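Local structure of nucleoside-diphosphate-sugar epimerase (Pseudomonas aeruginosa, 2X4G) at residues 12-21 with 33-43; 232-242 with 306-317. The protein probably binds a nicotinamide dinucleotide and acts on nucleotide-linked sugars, as members of the NAD-dependent epimerase/dehydratase family do. All coordinates share one frame; numbering follows the deposited sequence.

Contact 1. Residues 12-21 with 33-43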
loop_
_atom_site.group_PDB
_atom_site.type_symbol
_atom_site.label_atom_id
_atom_site.label_comp_id
_atom_site.label_asym_id
_atom_site.label_seq_id
_atom_site.Cartn_x
_atom_site.Cartn_y
_atom_site.Cartn_z
ATOM N N ALA A 12 -37.231 -30.089 -17.118
ATOM C CA ALA A 12 -36.317 -29.659 -16.004
ATOM C C ALA A 12 -37.089 -28.926 -14.876
ATOM O O ALA A 12 -37.069 -27.693 -14.788
ATOM C CB ALA A 12 -35.161 -28.774 -16.563
ATOM N N HIS A 13 -37.735 -29.710 -14.009
ATOM C CA HIS A 13 -38.680 -29.219 -12.978
ATOM C C HIS A 13 -38.165 -28.178 -11.923
ATOM O O HIS A 13 -38.984 -27.517 -11.274
ATOM C CB HIS A 13 -39.398 -30.425 -12.273
ATOM C CG HIS A 13 -38.490 -31.320 -11.448
ATOM N ND1 HIS A 13 -37.355 -31.932 -11.958
ATOM C CD2 HIS A 13 -38.587 -31.742 -10.158
ATOM C CE1 HIS A 13 -36.776 -32.658 -11.013
ATOM N NE2 HIS A 13 -37.504 -32.562 -9.912
ATOM N N VAL A 14 -36.857 -28.002 -11.742
ATOM C CA VAL A 14 -36.382 -27.056 -10.727
ATOM C C VAL A 14 -35.546 -25.931 -11.360
ATOM O O VAL A 14 -34.796 -26.153 -12.295
ATOM C CB VAL A 14 -35.645 -27.801 -9.592
ATOM C CG1 VAL A 14 -35.108 -26.848 -8.582
ATOM C CG2 VAL A 14 -36.595 -28.748 -8.904
ATOM N N LYS A 15 -35.701 -24.711 -10.857
ATOM C CA LYS A 15 -35.033 -23.532 -11.424
ATOM C C LYS A 15 -34.134 -22.905 -10.351
ATOM O O LYS A 15 -34.629 -22.500 -9.284
ATOM C CB LYS A 15 -36.096 -22.527 -11.873
ATOM C CG LYS A 15 -35.822 -21.789 -13.171
ATOM C CD LYS A 15 -36.969 -20.818 -13.491
ATOM C CE LYS A 15 -37.446 -20.948 -14.924
ATOM N NZ LYS A 15 -38.346 -19.835 -15.340
ATOM N N TYR A 16 -32.828 -22.856 -10.603
ATOM C CA TYR A 16 -31.894 -22.217 -9.674
ATOM C C TYR A 16 -31.158 -21.087 -10.369
ATOM O O TYR A 16 -30.798 -21.213 -11.536
ATOM C CB TYR A 16 -30.875 -23.205 -9.105
ATOM C CG TYR A 16 -31.458 -24.332 -8.258
ATOM C CD1 TYR A 16 -31.309 -25.648 -8.641
ATOM C CD2 TYR A 16 -32.131 -24.082 -7.066
ATOM C CE1 TYR A 16 -31.810 -26.679 -7.889
ATOM C CE2 TYR A 16 -32.640 -25.119 -6.306
ATOM C CZ TYR A 16 -32.468 -26.414 -6.735
ATOM O OH TYR A 16 -32.947 -27.488 -6.043
ATOM N N ALA A 17 -30.934 -19.993 -9.640
ATOM C CA ALA A 17 -30.273 -18.804 -10.175
ATOM C C ALA A 17 -28.903 -18.627 -9.558
ATOM O O ALA A 17 -28.661 -19.104 -8.464
ATOM C CB ALA A 17 -31.116 -17.564 -9.908
ATOM N N VAL A 18 -28.019 -17.926 -10.270
ATOM C CA VAL A 18 -26.680 -17.594 -9.787
ATOM C C VAL A 18 -26.393 -16.127 -10.066
ATOM O O VAL A 18 -26.524 -15.690 -11.204
ATOM C CB VAL A 18 -25.597 -18.401 -10.544
ATOM C CG1 VAL A 18 -24.226 -18.170 -9.922
ATOM C CG2 VAL A 18 -25.927 -19.876 -10.566
ATOM N N LEU A 19 -26.027 -15.358 -9.042
ATOM C CA LEU A 19 -25.471 -14.016 -9.243
ATOM C C LEU A 19 -23.982 -14.143 -9.197
ATOM O O LEU A 19 -23.460 -14.858 -8.343
ATOM C CB LEU A 19 -25.891 -13.049 -8.143
ATOM C CG LEU A 19 -27.359 -12.637 -8.262
ATOM C CD1 LEU A 19 -28.257 -13.717 -7.624
ATOM C CD2 LEU A 19 -27.621 -11.270 -7.671
ATOM N N GLY A 20 -23.295 -13.432 -10.087
ATOM C CA GLY A 20 -21.838 -13.471 -10.160
ATOM C C GLY A 20 -21.349 -14.682 -10.919
ATOM O O GLY A 20 -20.270 -15.192 -10.640
ATOM N N ALA A 21 -22.138 -15.106 -11.903
ATOM C CA ALA A 21 -21.857 -16.277 -12.717
ATOM C C ALA A 21 -20.624 -16.177 -13.603
ATOM O O ALA A 21 -20.120 -17.194 -14.067
ATOM C CB ALA A 21 -23.045 -16.582 -13.582
ATOM N N ILE A 33 -25.339 -26.702 -11.900
ATOM C CA ILE A 33 -26.793 -26.623 -12.021
ATOM C C ILE A 33 -27.216 -27.180 -13.359
ATOM O O ILE A 33 -28.191 -27.877 -13.452
ATOM C CB ILE A 33 -27.292 -25.172 -11.915
ATOM C CG1 ILE A 33 -27.060 -24.598 -10.501
ATOM C CG2 ILE A 33 -28.755 -25.076 -12.246
ATOM C CD1 ILE A 33 -27.122 -23.051 -10.426
ATOM N N ARG A 34 -26.476 -26.869 -14.405
ATOM C CA ARG A 34 -26.720 -27.452 -15.711
ATOM C C ARG A 34 -26.447 -28.958 -15.690
ATOM O O ARG A 34 -27.251 -29.731 -16.182
ATOM C CB ARG A 34 -25.867 -26.740 -16.760
ATOM C CG ARG A 34 -25.887 -27.340 -18.176
ATOM C CD ARG A 34 -27.302 -27.592 -18.687
ATOM N NE ARG A 34 -28.135 -26.396 -18.656
ATOM C CZ ARG A 34 -29.446 -26.396 -18.395
ATOM N NH1 ARG A 34 -30.084 -27.561 -18.113
ATOM N NH2 ARG A 34 -30.120 -25.228 -18.408
ATOM N N ALA A 35 -25.349 -29.387 -15.088
ATOM C CA ALA A 35 -25.028 -30.828 -14.993
ATOM C C ALA A 35 -26.083 -31.651 -14.226
ATOM O O ALA A 35 -26.320 -32.816 -14.529
ATOM C CB ALA A 35 -23.664 -31.016 -14.358
ATOM N N ALA A 36 -26.713 -31.047 -13.230
ATOM C CA ALA A 36 -27.799 -31.717 -12.491
ATOM C C ALA A 36 -29.133 -31.771 -13.266
ATOM O O ALA A 36 -30.109 -32.343 -12.783
ATOM C CB ALA A 36 -28.011 -31.048 -11.129
ATOM N N GLY A 37 -29.175 -31.166 -14.453
ATOM C CA GLY A 37 -30.404 -31.108 -15.250
ATOM C C GLY A 37 -31.483 -30.186 -14.702
ATOM O O GLY A 37 -32.652 -30.402 -14.932
ATOM N N HIS A 38 -31.094 -29.153 -13.971
ATOM C CA HIS A 38 -32.023 -28.116 -13.566
ATOM C C HIS A 38 -32.059 -26.987 -14.594
ATOM O O HIS A 38 -31.211 -26.902 -15.474
ATOM C CB HIS A 38 -31.634 -27.621 -12.187
ATOM C CG HIS A 38 -31.596 -28.721 -11.178
ATOM N ND1 HIS A 38 -30.537 -28.915 -10.319
ATOM C CD2 HIS A 38 -32.472 -29.726 -10.931
ATOM C CE1 HIS A 38 -30.769 -29.981 -9.573
ATOM N NE2 HIS A 38 -31.933 -30.493 -9.927
ATOM N N ASP A 39 -33.083 -26.147 -14.500
ATOM C CA ASP A 39 -33.168 -24.954 -15.312
ATOM C C ASP A 39 -32.298 -23.902 -14.651
ATOM O O ASP A 39 -32.411 -23.662 -13.451
ATOM C CB ASP A 39 -34.614 -24.475 -15.419
ATOM C CG ASP A 39 -35.437 -25.295 -16.411
ATOM O OD1 ASP A 39 -36.682 -25.270 -16.270
ATOM O OD2 ASP A 39 -34.857 -25.942 -17.336
ATOM N N LEU A 40 -31.428 -23.284 -15.439
ATOM C CA LEU A 40 -30.450 -22.350 -14.914
ATOM C C LEU A 40 -30.873 -20.940 -15.227
ATOM O O LEU A 40 -31.167 -20.613 -16.387
ATOM C CB LEU A 40 -29.109 -22.613 -15.563
ATOM C CG LEU A 40 -27.986 -21.633 -15.305
ATOM C CD1 LEU A 40 -27.702 -21.504 -13.804
ATOM C CD2 LEU A 40 -26.761 -22.121 -16.108
ATOM N N VAL A 41 -30.909 -20.110 -14.195
ATOM C CA VAL A 41 -31.084 -18.681 -14.380
ATOM C C VAL A 41 -29.793 -17.972 -13.954
ATOM O O VAL A 41 -29.192 -18.328 -12.944
ATOM C CB VAL A 41 -32.299 -18.146 -13.584
ATOM C CG1 VAL A 41 -32.364 -16.625 -13.648
ATOM C CG2 VAL A 41 -33.599 -18.775 -14.109
ATOM N N LEU A 42 -29.367 -16.996 -14.748
ATOM C CA LEU A 42 -28.204 -16.175 -14.438
ATOM C C LEU A 42 -28.647 -14.725 -14.258
ATOM O O LEU A 42 -29.132 -14.087 -15.204
ATOM C CB LEU A 42 -27.174 -16.239 -15.568
ATOM C CG LEU A 42 -26.676 -17.614 -15.964
ATOM C CD1 LEU A 42 -25.619 -17.505 -17.053
ATOM C CD2 LEU A 42 -26.150 -18.337 -14.730
ATOM N N ILE A 43 -28.505 -14.214 -13.038
ATOM C CA ILE A 43 -28.805 -12.823 -12.756
ATOM C C ILE A 43 -27.498 -12.049 -12.886
ATOM O O ILE A 43 -26.574 -12.291 -12.136
ATOM C CB ILE A 43 -29.415 -12.652 -11.352
ATOM C CG1 ILE A 43 -30.724 -13.454 -11.227
ATOM C CG2 ILE A 43 -29.703 -11.176 -11.059
ATOM C CD1 ILE A 43 -31.221 -13.582 -9.802
#
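Tyr16 lays the edge of its ring against the face of His38. The pair is T-shaped, with ring centroids 5.1 Å apart and planes at 85°. The closest atoms are Tyr16 CE1 and His38 ND1, at 3.5 Å. The His38 CG sits beside its own backbone N (chi1 -57°), which turns the imidazole to the tyrosine edge. The far face of the imidazole lies under Ala36 O. The Tyr16 hydroxyl is hydrogen-bonded to Glu231 of helix 219-232. Strands 15-19 and 39-43 run parallel, bridged by an alternating ladder. Asp39 N donates to Val14 O (2.8 Å), Tyr16 N to Asp39 O, and Val41 N to Tyr16 O at 175°. This is the first beta-alpha-beta unit of a Rossmann fold, with helix 24-35 as the crossover. Gly20, just after the first strand, opens the glycine-rich turn that in such folds usually meets the dinucleotide. Gly37 ends the helix in a Schellman motif. On the helix-covered face, Ile33 CD1 rests against Val18 CG2 and reaches Tyr16 CB (4.0 Å). Leu42 CD2 meets Ala21 CB on the same face. The other face carries Ala17 CB against Val41 CB (3.9 Å), and Leu19 CD1 against Ile43 CD1 (3.7 Å). Lys15 lays CG near Asp39 CB and Val41 CG2, while its amine forms a salt bridge with Glu59.

Contact 2. Residues 232-242 with 306-317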
loop_
_atom_site.group_PDB
_atom_site.type_symbol
_atom_site.label_atom_id
_atom_site.label_comp_id
_atom_site.label_asym_id
_atom_site.label_seq_id
_atom_site.Cartn_x
_atom_site.Cartn_y
_atom_site.Cartn_z
ATOM N N ARG A 232 -29.314 -28.939 0.112
ATOM C CA ARG A 232 -29.282 -29.865 1.272
ATOM C C ARG A 232 -28.859 -29.305 2.618
ATOM O O ARG A 232 -29.091 -29.945 3.625
ATOM C CB ARG A 232 -28.380 -31.058 0.994
ATOM C CG ARG A 232 -28.892 -31.957 -0.097
ATOM C CD ARG A 232 -27.928 -33.094 -0.405
ATOM N NE ARG A 232 -28.126 -33.576 -1.771
ATOM C CZ ARG A 232 -27.269 -34.348 -2.445
ATOM N NH1 ARG A 232 -26.125 -34.741 -1.900
ATOM N NH2 ARG A 232 -27.560 -34.727 -3.683
ATOM N N GLY A 233 -28.235 -28.138 2.660
ATOM C CA GLY A 233 -27.806 -27.576 3.938
ATOM C C GLY A 233 -28.938 -27.218 4.889
ATOM O O GLY A 233 -30.054 -26.928 4.463
ATOM N N ARG A 234 -28.651 -27.253 6.186
ATOM C CA ARG A 234 -29.570 -26.706 7.176
ATOM C C ARG A 234 -29.509 -25.163 7.167
ATOM O O ARG A 234 -28.437 -24.546 7.119
ATOM C CB ARG A 234 -29.281 -27.260 8.578
ATOM C CG ARG A 234 -29.365 -28.794 8.672
ATOM C CD ARG A 234 -29.506 -29.321 10.116
ATOM N NE ARG A 234 -28.751 -28.526 11.102
ATOM C CZ ARG A 234 -27.443 -28.636 11.358
ATOM N NH1 ARG A 234 -26.889 -27.857 12.276
ATOM N NH2 ARG A 234 -26.675 -29.500 10.704
ATOM N N ILE A 235 -30.691 -24.564 7.216
ATOM C CA ILE A 235 -30.874 -23.123 7.147
ATOM C C ILE A 235 -30.079 -22.520 8.284
ATOM O O ILE A 235 -30.183 -22.965 9.408
ATOM C CB ILE A 235 -32.401 -22.732 7.296
ATOM C CG1 ILE A 235 -33.322 -23.559 6.341
ATOM C CG2 ILE A 235 -32.601 -21.237 7.091
ATOM C CD1 ILE A 235 -33.625 -25.154 6.788
ATOM N N GLY A 236 -29.247 -21.540 7.982
ATOM C CA GLY A 236 -28.464 -20.864 9.004
ATOM C C GLY A 236 -27.133 -21.510 9.354
ATOM O O GLY A 236 -26.415 -21.000 10.215
ATOM N N GLU A 237 -26.795 -22.617 8.693
ATOM C CA GLU A 237 -25.531 -23.311 8.950
ATOM C C GLU A 237 -24.444 -22.967 7.923
ATOM O O GLU A 237 -24.734 -22.601 6.781
ATOM C CB GLU A 237 -25.761 -24.813 8.941
ATOM C CG GLU A 237 -26.715 -25.334 10.028
ATOM C CD GLU A 237 -26.234 -25.000 11.418
ATOM O OE1 GLU A 237 -27.046 -24.485 12.228
ATOM O OE2 GLU A 237 -25.030 -25.228 11.692
ATOM N N ARG A 238 -23.190 -23.090 8.339
ATOM C CA ARG A 238 -22.041 -22.975 7.429
ATOM C C ARG A 238 -21.618 -24.363 6.962
ATOM O O ARG A 238 -21.801 -25.352 7.679
ATOM C CB ARG A 238 -20.851 -22.304 8.117
ATOM C CG ARG A 238 -21.238 -21.074 8.921
ATOM C CD ARG A 238 -20.108 -20.085 9.121
ATOM N NE ARG A 238 -19.298 -20.410 10.290
ATOM C CZ ARG A 238 -18.619 -19.527 11.029
ATOM N NH1 ARG A 238 -18.636 -18.223 10.760
ATOM N NH2 ARG A 238 -17.926 -19.963 12.068
ATOM N N TYR A 239 -21.068 -24.447 5.756
ATOM C CA TYR A 239 -20.490 -25.693 5.273
ATOM C C TYR A 239 -19.193 -25.412 4.548
ATOM O O TYR A 239 -19.177 -24.785 3.489
ATOM C CB TYR A 239 -21.458 -26.421 4.351
ATOM C CG TYR A 239 -22.690 -26.887 5.055
ATOM C CD1 TYR A 239 -23.824 -26.091 5.112
ATOM C CD2 TYR A 239 -22.713 -28.114 5.696
ATOM C CE1 TYR A 239 -24.964 -26.528 5.767
ATOM C CE2 TYR A 239 -23.840 -28.549 6.361
ATOM C CZ TYR A 239 -24.963 -27.754 6.387
ATOM O OH TYR A 239 -26.077 -28.200 7.052
ATOM N N LEU A 240 -18.102 -25.868 5.158
ATOM C CA LEU A 240 -16.784 -25.809 4.554
ATOM C C LEU A 240 -16.659 -26.840 3.405
ATOM O O LEU A 240 -16.927 -28.039 3.569
ATOM C CB LEU A 240 -15.729 -26.048 5.617
ATOM C CG LEU A 240 -15.487 -24.920 6.615
ATOM C CD1 LEU A 240 -14.683 -25.441 7.804
ATOM C CD2 LEU A 240 -14.751 -23.754 5.904
ATOM N N LEU A 241 -16.282 -26.327 2.231
ATOM C CA LEU A 241 -16.169 -27.110 1.022
ATOM C C LEU A 241 -14.676 -27.153 0.736
ATOM O O LEU A 241 -14.116 -26.183 0.293
ATOM C CB LEU A 241 -16.979 -26.456 -0.106
ATOM C CG LEU A 241 -18.479 -26.222 0.200
ATOM C CD1 LEU A 241 -19.169 -25.465 -0.912
ATOM C CD2 LEU A 241 -19.217 -27.544 0.472
ATOM N N THR A 242 -14.048 -28.292 1.029
ATOM C CA THR A 242 -12.598 -28.395 1.141
ATOM C C THR A 242 -12.044 -29.375 0.150
ATOM O O THR A 242 -12.760 -30.241 -0.336
ATOM C CB THR A 242 -12.188 -28.896 2.532
ATOM O OG1 THR A 242 -12.680 -30.220 2.727
ATOM C CG2 THR A 242 -12.769 -28.025 3.612
ATOM N N LEU A 306 -8.604 -26.739 6.782
ATOM C CA LEU A 306 -10.045 -26.813 6.972
ATOM C C LEU A 306 -10.495 -28.277 7.093
ATOM O O LEU A 306 -9.929 -29.151 6.452
ATOM C CB LEU A 306 -10.758 -26.108 5.815
ATOM C CG LEU A 306 -10.326 -24.657 5.521
ATOM C CD1 LEU A 306 -11.301 -23.944 4.578
ATOM C CD2 LEU A 306 -10.141 -23.826 6.798
ATOM N N ASP A 307 -11.495 -28.523 7.942
ATOM C CA ASP A 307 -12.070 -29.839 8.189
ATOM C C ASP A 307 -13.313 -29.937 7.336
ATOM O O ASP A 307 -14.229 -29.137 7.494
ATOM C CB ASP A 307 -12.454 -29.965 9.686
ATOM C CG ASP A 307 -12.900 -31.395 10.101
ATOM O OD1 ASP A 307 -13.089 -31.636 11.322
ATOM O OD2 ASP A 307 -13.044 -32.281 9.226
ATOM N N GLY A 308 -13.350 -30.931 6.451
ATOM C CA GLY A 308 -14.479 -31.139 5.540
ATOM C C GLY A 308 -15.583 -32.095 5.967
ATOM O O GLY A 308 -16.454 -32.411 5.166
ATOM N N ARG A 309 -15.587 -32.527 7.220
ATOM C CA ARG A 309 -16.521 -33.568 7.674
ATOM C C ARG A 309 -18.005 -33.186 7.625
ATOM O O ARG A 309 -18.854 -34.018 7.282
ATOM C CB ARG A 309 -16.189 -33.993 9.106
ATOM C CG ARG A 309 -14.949 -34.885 9.252
ATOM C CD ARG A 309 -14.413 -34.788 10.695
ATOM N NE ARG A 309 -13.694 -35.983 11.144
ATOM C CZ ARG A 309 -13.209 -36.139 12.378
ATOM N NH1 ARG A 309 -13.350 -35.162 13.281
ATOM N NH2 ARG A 309 -12.571 -37.266 12.712
ATOM N N LYS A 310 -18.322 -31.950 8.007
ATOM C CA LYS A 310 -19.718 -31.520 8.078
ATOM C C LYS A 310 -20.327 -31.663 6.699
ATOM O O LYS A 310 -21.350 -32.320 6.562
ATOM C CB LYS A 310 -19.836 -30.081 8.570
ATOM C CG LYS A 310 -21.255 -29.611 8.846
ATOM C CD LYS A 310 -21.237 -28.219 9.464
ATOM C CE LYS A 310 -22.627 -27.712 9.855
ATOM N NZ LYS A 310 -22.615 -26.317 10.434
ATOM N N ALA A 311 -19.687 -31.084 5.681
ATOM C CA ALA A 311 -20.182 -31.188 4.291
ATOM C C ALA A 311 -20.359 -32.644 3.832
ATOM O O ALA A 311 -21.345 -32.990 3.181
ATOM C CB ALA A 311 -19.251 -30.463 3.330
ATOM N N ARG A 312 -19.391 -33.485 4.164
ATOM C CA ARG A 312 -19.436 -34.871 3.787
ATOM C C ARG A 312 -20.616 -35.623 4.380
ATOM O O ARG A 312 -21.326 -36.313 3.668
ATOM C CB ARG A 312 -18.161 -35.556 4.248
ATOM C CG ARG A 312 -18.077 -37.004 3.820
ATOM C CD ARG A 312 -16.819 -37.640 4.310
ATOM N NE ARG A 312 -16.311 -38.549 3.296
ATOM C CZ ARG A 312 -15.137 -38.433 2.693
ATOM N NH1 ARG A 312 -14.300 -37.448 3.002
ATOM N NH2 ARG A 312 -14.792 -39.321 1.774
ATOM N N GLU A 313 -20.807 -35.506 5.688
ATOM C CA GLU A 313 -21.859 -36.245 6.375
ATOM C C GLU A 313 -23.253 -35.694 6.045
ATOM O O GLU A 313 -24.172 -36.447 5.760
ATOM C CB GLU A 313 -21.585 -36.241 7.879
ATOM C CG GLU A 313 -20.235 -36.932 8.227
ATOM C CD GLU A 313 -19.979 -37.083 9.745
ATOM O OE1 GLU A 313 -18.987 -36.483 10.243
ATOM O OE2 GLU A 313 -20.760 -37.805 10.425
ATOM N N GLU A 314 -23.391 -34.379 6.032
ATOM C CA GLU A 314 -24.677 -33.765 5.781
ATOM C C GLU A 314 -24.985 -33.643 4.307
ATOM O O GLU A 314 -26.078 -33.978 3.885
ATOM C CB GLU A 314 -24.735 -32.390 6.431
ATOM C CG GLU A 314 -24.434 -32.452 7.926
ATOM C CD GLU A 314 -25.086 -31.347 8.740
ATOM O OE1 GLU A 314 -24.697 -31.201 9.919
ATOM O OE2 GLU A 314 -25.973 -30.625 8.221
ATOM N N LEU A 315 -24.029 -33.170 3.520
ATOM C CA LEU A 315 -24.300 -32.867 2.101
ATOM C C LEU A 315 -24.015 -34.022 1.156
ATOM O O LEU A 315 -24.511 -34.033 0.040
ATOM C CB LEU A 315 -23.533 -31.621 1.636
ATOM C CG LEU A 315 -23.661 -30.421 2.576
ATOM C CD1 LEU A 315 -22.832 -29.244 2.101
ATOM C CD2 LEU A 315 -25.130 -30.046 2.736
ATOM N N GLY A 316 -23.248 -35.002 1.610
ATOM C CA GLY A 316 -22.707 -36.014 0.726
ATOM C C GLY A 316 -21.505 -35.490 -0.050
ATOM O O GLY A 316 -21.021 -36.147 -0.973
ATOM N N PHE A 317 -20.989 -34.320 0.326
ATOM C CA PHE A 317 -19.925 -33.717 -0.462
ATOM C C PHE A 317 -18.516 -34.010 0.014
ATOM O O PHE A 317 -18.197 -33.900 1.189
ATOM C CB PHE A 317 -20.059 -32.209 -0.546
ATOM C CG PHE A 317 -18.887 -31.571 -1.210
ATOM C CD1 PHE A 317 -17.809 -31.129 -0.463
ATOM C CD2 PHE A 317 -18.824 -31.490 -2.592
ATOM C CE1 PHE A 317 -16.712 -30.574 -1.077
ATOM C CE2 PHE A 317 -17.725 -30.937 -3.213
ATOM C CZ PHE A 317 -16.661 -30.489 -2.454
HETATM O O HOH W 1 -17.369 -29.329 5.893
#
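Strand 238-241 and helix 309-315 pass at 6.9 Å between axes, at 108°, where the CA atoms of Tyr239 and Ala311 come nearest. Tyr239 is held on both faces of its ring. Leu315 CD2 makes a CH-pi contact from one side, 4.2 Å from the Tyr239 ring centroid. Lys310 NZ stands over the opposite face, a cation-pi contact 5.0 Å from the Tyr239 ring centroid. The Lys310 chain starts anti to its own backbone N (chi1 -172°) and stays extended, which carries NZ across the ring to two acceptors. One is Glu237 OE2 (2.9 Å), met on its anti lone pair. The other is Arg238 O, met in the carbonyl plane. Tyr239 OH donates to Glu314 OE2 (2.7 Å), from above the carboxylate plane. It also accepts a nearly straight bond from Arg234 N. Arg234 NH2 reaches Glu314 OE1 (2.7 Å), with guanidinium and carboxylate planes 38° apart. Arg234, Glu237, Lys310 and Glu314 thus form one salt-bridge network beside the Tyr239 hydroxyl. Where the helix ends, Arg232 NH1 donates to Leu315 O. A water links Leu240 O to Ala311 N (2.9 Å from the water), so this early helical N-H has a partner. Deeper in, Leu241 CD2 rests near Ala311 CB and Phe317 CD1, and Leu240 CD2 meets Leu306 CD1 (3.7 Å). Helix 309-315 runs beside the edge of strand 238-241, opposite strand 176-185, and crosses it steeply. Lys310 and the water serve carbonyls that strand 176-185 does not, an arrangement consistent with the extended short-chain dehydrogenase/reductase fold.

Both contacts reach the same main sheet, yet their centres are 21 Å apart and their nearest atoms about 7 Å apart, so they do not touch. Contact 1 is local in sequence and holds neighbouring strands by backbone bonds, with apolar side chains on either face. Contact 2 spans a long stretch of chain and relies on side chains instead: a salt-bridge network, an aromatic ring and leucines within. Each is partly buried, with an exposed end. Helix 219-232 connects them. It touches Tyr16, Ile33 and His38 in contact 1, runs into contact 2 at Arg232, and packs on Leu241, Leu315 and Phe317.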